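Flavodoxin (Fusobacterium nucleatum, PDB 6OHK) binds flavin mononucleotide and transfers electrons, probably as a donor to a number of redox enzymes. Local coordinates at residues 70-75 / 108-113. The protein carries 1 engineered substitution. Numbering follows the deposited sequence.
Sequences NNLKKL and YDIVVK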
ATOM      1  N   ASN A  70      -6.311   7.316 -12.238  1.00 10.56           N
ATOM      2  CA  ASN A  70      -7.028   8.513 -12.648  1.00 12.48           C
ATOM      3  C   ASN A  70      -6.798   9.668 -11.698  1.00 13.34           C
ATOM      4  O   ASN A  70      -7.065  10.831 -12.057  1.00 14.27           O
ATOM      5  CB  ASN A  70      -8.522   8.221 -12.723  1.00 14.86           C
ATOM      6  CG  ASN A  70      -8.889   7.355 -13.888  1.00 18.06           C
ATOM      7  OD1 ASN A  70      -8.133   7.214 -14.831  1.00 19.82           O
ATOM      8  ND2 ASN A  70     -10.047   6.718 -13.795  1.00 20.87           N
ATOM      9  N   ASN A  71      -6.327   9.394 -10.482  1.00 11.70           N
ATOM     10  CA  ASN A  71      -6.121  10.393  -9.444  1.00 11.43           C
ATOM     11  C   ASN A  71      -4.665  10.711  -9.211  1.00 12.31           C
ATOM     12  O   ASN A  71      -4.360  11.400  -8.237  1.00 12.90           O
ATOM     13  CB  ASN A  71      -6.787   9.930  -8.153  1.00 12.76           C
ATOM     14  CG  ASN A  71      -8.241  10.214  -8.165  1.00 15.40           C
ATOM     15  OD1 ASN A  71      -8.611  11.393  -8.199  1.00 18.32           O
ATOM     16  ND2 ASN A  71      -9.078   9.206  -8.111  1.00 15.09           N
ATOM     17  N   LEU A  72      -3.753  10.259 -10.057  1.00 11.86           N
ATOM     18  CA  LEU A  72      -2.343  10.481  -9.765  1.00 11.63           C
ATOM     19  C   LEU A  72      -1.966  11.950  -9.826  1.00 12.97           C
ATOM     20  O   LEU A  72      -1.082  12.377  -9.080  1.00 13.03           O
ATOM     21  CB  LEU A  72      -1.435   9.691 -10.696  1.00 13.49           C
ATOM     22  CG  LEU A  72      -1.496   8.162 -10.563  1.00 12.57           C
ATOM     23  CD1 LEU A  72      -0.455   7.577 -11.493  1.00 17.71           C
ATOM     24  CD2 LEU A  72      -1.275   7.690  -9.159  1.00 14.94           C
ATOM     25  N   LYS A  73      -2.578  12.738 -10.729  1.00 13.47           N
ATOM     26  CA  LYS A  73      -2.262  14.162 -10.768  1.00 13.67           C
ATOM     27  C   LYS A  73      -2.767  14.861  -9.511  1.00 12.67           C
ATOM     28  O   LYS A  73      -2.071  15.702  -8.933  1.00 14.96           O
ATOM     29  CB  LYS A  73      -2.819  14.802 -12.048  1.00 16.05           C
ATOM     30  CG  LYS A  73      -2.418  16.263 -12.224  1.00 24.04           C
ATOM     31  CD  LYS A  73      -1.952  16.567 -13.632  1.00 26.49           C
ATOM     32  CE  LYS A  73      -1.422  17.999 -13.754  1.00 36.10           C
ATOM     33  NZ  LYS A  73      -0.079  18.206 -13.158  1.00 42.98           N
ATOM     34  N   LYS A  74      -3.962  14.511  -9.053  1.00 12.88           N
ATOM     35  CA  LYS A  74      -4.464  15.075  -7.809  1.00 14.35           C
ATOM     36  C   LYS A  74      -3.599  14.657  -6.636  1.00 14.06           C
ATOM     37  O   LYS A  74      -3.353  15.452  -5.721  1.00 15.70           O
ATOM     38  CB  LYS A  74      -5.902  14.633  -7.583  1.00 16.90           C
ATOM     39  CG  LYS A  74      -6.856  15.322  -8.547  1.00 19.86           C
ATOM     40  CD  LYS A  74      -8.314  14.957  -8.324  1.00 30.61           C
ATOM     41  CE  LYS A  74      -9.220  15.666  -9.331  1.00 45.94           C
ATOM     42  NZ  LYS A  74      -8.795  15.440 -10.747  1.00 48.46           N
ATOM     43  N   LEU A  75      -3.127  13.412  -6.633  1.00 12.68           N
ATOM     44  CA  LEU A  75      -2.271  12.926  -5.560  1.00 12.34           C
ATOM     45  C   LEU A  75      -0.981  13.723  -5.510  1.00 13.90           C
ATOM     46  O   LEU A  75      -0.518  14.101  -4.429  1.00 14.41           O
ATOM     47  CB  LEU A  75      -2.012  11.424  -5.778  1.00 14.31           C
ATOM     48  CG  LEU A  75      -1.342  10.675  -4.636  1.00 14.12           C
ATOM     49  CD1 LEU A  75      -2.356  10.517  -3.488  1.00 15.90           C
ATOM     50  CD2 LEU A  75      -0.879   9.320  -5.137  1.00 17.03           C
ATOM     51  N   TYR A 108       4.492   5.158  -4.732  1.00 10.04           N
ATOM     52  CA  TYR A 108       5.791   5.420  -4.107  1.00 10.38           C
ATOM     53  C   TYR A 108       6.441   6.661  -4.687  1.00  9.95           C
ATOM     54  O   TYR A 108       6.921   7.533  -3.958  1.00 10.74           O
ATOM     55  CB  TYR A 108       6.703   4.222  -4.352  1.00 10.21           C
ATOM     56  CG  TYR A 108       8.094   4.360  -3.766  1.00  9.83           C
ATOM     57  CD1 TYR A 108       9.143   4.914  -4.474  1.00 11.98           C
ATOM     58  CD2 TYR A 108       8.350   3.928  -2.483  1.00 10.35           C
ATOM     59  CE1 TYR A 108      10.423   5.025  -3.897  1.00 12.54           C
ATOM     60  CE2 TYR A 108       9.589   4.027  -1.912  1.00 11.74           C
ATOM     61  CZ  TYR A 108      10.622   4.569  -2.619  1.00 12.13           C
ATOM     62  OH  TYR A 108      11.880   4.645  -2.006  1.00 14.00           O
ATOM     63  N   ASP A 109       6.504   6.735  -6.012  1.00 10.31           N
ATOM     64  CA  ASP A 109       7.279   7.815  -6.617  1.00 11.67           C
ATOM     65  C   ASP A 109       6.674   9.165  -6.285  1.00 11.86           C
ATOM     66  O   ASP A 109       7.412  10.136  -6.066  1.00 12.65           O
ATOM     67  CB  ASP A 109       7.334   7.626  -8.124  1.00 13.44           C
ATOM     68  CG  ASP A 109       8.338   6.546  -8.568  1.00 13.62           C
ATOM     69  OD1 ASP A 109       9.136   6.058  -7.768  1.00 14.54           O
ATOM     70  OD2 ASP A 109       8.296   6.205  -9.776  1.00 18.20           O
ATOM     71  N   ILE A 110       5.346   9.237  -6.205  1.00 11.04           N
ATOM     72  CA  ILE A 110       4.692  10.497  -5.860  1.00 12.17           C
ATOM     73  C   ILE A 110       4.917  10.860  -4.404  1.00 12.09           C
ATOM     74  O   ILE A 110       5.247  12.012  -4.090  1.00 11.57           O
ATOM     75  CB  ILE A 110       3.195  10.436  -6.206  1.00 12.77           C
ATOM     76  CG1 ILE A 110       3.027  10.398  -7.719  1.00 14.35           C
ATOM     77  CG2 ILE A 110       2.462  11.620  -5.592  1.00 13.94           C
ATOM     78  CD1 ILE A 110       1.672   9.983  -8.228  1.00 14.82           C
ATOM     79  N   VAL A 111       4.741   9.912  -3.480  1.00 11.25           N
ATOM     80  CA  VAL A 111       4.947  10.198  -2.070  1.00 11.50           C
ATOM     81  C   VAL A 111       6.347  10.739  -1.851  1.00 11.88           C
ATOM     82  O   VAL A 111       6.544  11.737  -1.154  1.00 12.39           O
ATOM     83  CB  VAL A 111       4.688   8.929  -1.227  1.00 12.86           C
ATOM     84  CG1 VAL A 111       5.086   9.167   0.208  1.00 13.13           C
ATOM     85  CG2 VAL A 111       3.241   8.540  -1.325  1.00 13.13           C
ATOM     86  N   VAL A 112       7.345  10.087  -2.441  1.00 11.78           N
ATOM     87  CA  VAL A 112       8.725  10.487  -2.189  1.00 12.52           C
ATOM     88  C   VAL A 112       9.008  11.845  -2.829  1.00 12.05           C
ATOM     89  O   VAL A 112       9.636  12.721  -2.212  1.00 13.70           O
ATOM     90  CB  VAL A 112       9.709   9.396  -2.646  1.00 15.61           C
ATOM     91  CG1 VAL A 112      11.139   9.884  -2.581  1.00 18.94           C
ATOM     92  CG2 VAL A 112       9.539   8.148  -1.771  1.00 15.96           C
ATOM     93  N   LYS A 113       8.560  12.053  -4.051  1.00 12.09           N
ATOM     94  CA  LYS A 113       8.816  13.330  -4.726  1.00 14.13           C
ATOM     95  C   LYS A 113       8.181  14.490  -3.986  1.00 14.02           C
ATOM     96  O   LYS A 113       8.722  15.614  -4.023  1.00 15.14           O
ATOM     97  CB  LYS A 113       8.286  13.261  -6.161  1.00 16.18           C
ATOM     98  CG  LYS A 113       8.260  14.556  -6.953  1.00 23.66           C
ATOM     99  CD  LYS A 113       7.648  14.306  -8.337  1.00 31.07           C
ATOM    100  CE  LYS A 113       7.663  15.557  -9.195  1.00 40.74           C
ATOM    101  NZ  LYS A 113       7.261  15.249 -10.603  1.00 53.32           N
TER
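Ile-110 reaches from one helix to the other and lodges its two branches against Leu-72 and Leu-75, which stand one turn apart. With CG1 anti to its own carbonyl carbon (chi1 -69°), the longer branch runs to Leu-72, where CD1 of Ile-110 lies 3.8 Å from CD2 of Leu-72 and 4.0 Å from its CB, the two side chains crossing at about a right angle. The same methyl also rests on the backbone, 3.7 Å from O of Leu-72. The shorter branch packs on Leu-75 alone: CG2 of Ile-110 comes within 4.0 Å of CG of Leu-75. Leu-75 meets the isoleucine obliquely; with its CG anti to the backbone N (chi1 -170°), its fork is set against both branches, CD2 of Leu-75 lying 4.1 Å from both CD1 and CG2 of Ile-110. A beta-branched isoleucine suits this place because its ethyl arm reaches Leu-72 and grazes Leu-75 while its methyl fills in against Leu-75. The contact is wholly apolar between side chains. At its margin Lys-113 forms a salt bridge with Glu-76, adding a polar link between the helices. In this flavodoxin fold, helices 72-77 and 103-113 thus pack side by side: Leu-72 and Leu-75 also touch Leu-107, Leu-75 reaches Ile-46 in a loop, and Val-111 settles on Val-85 of strand 84-90 and Val-118 of strand 117-118, joining helix 103-113 to the central sheet.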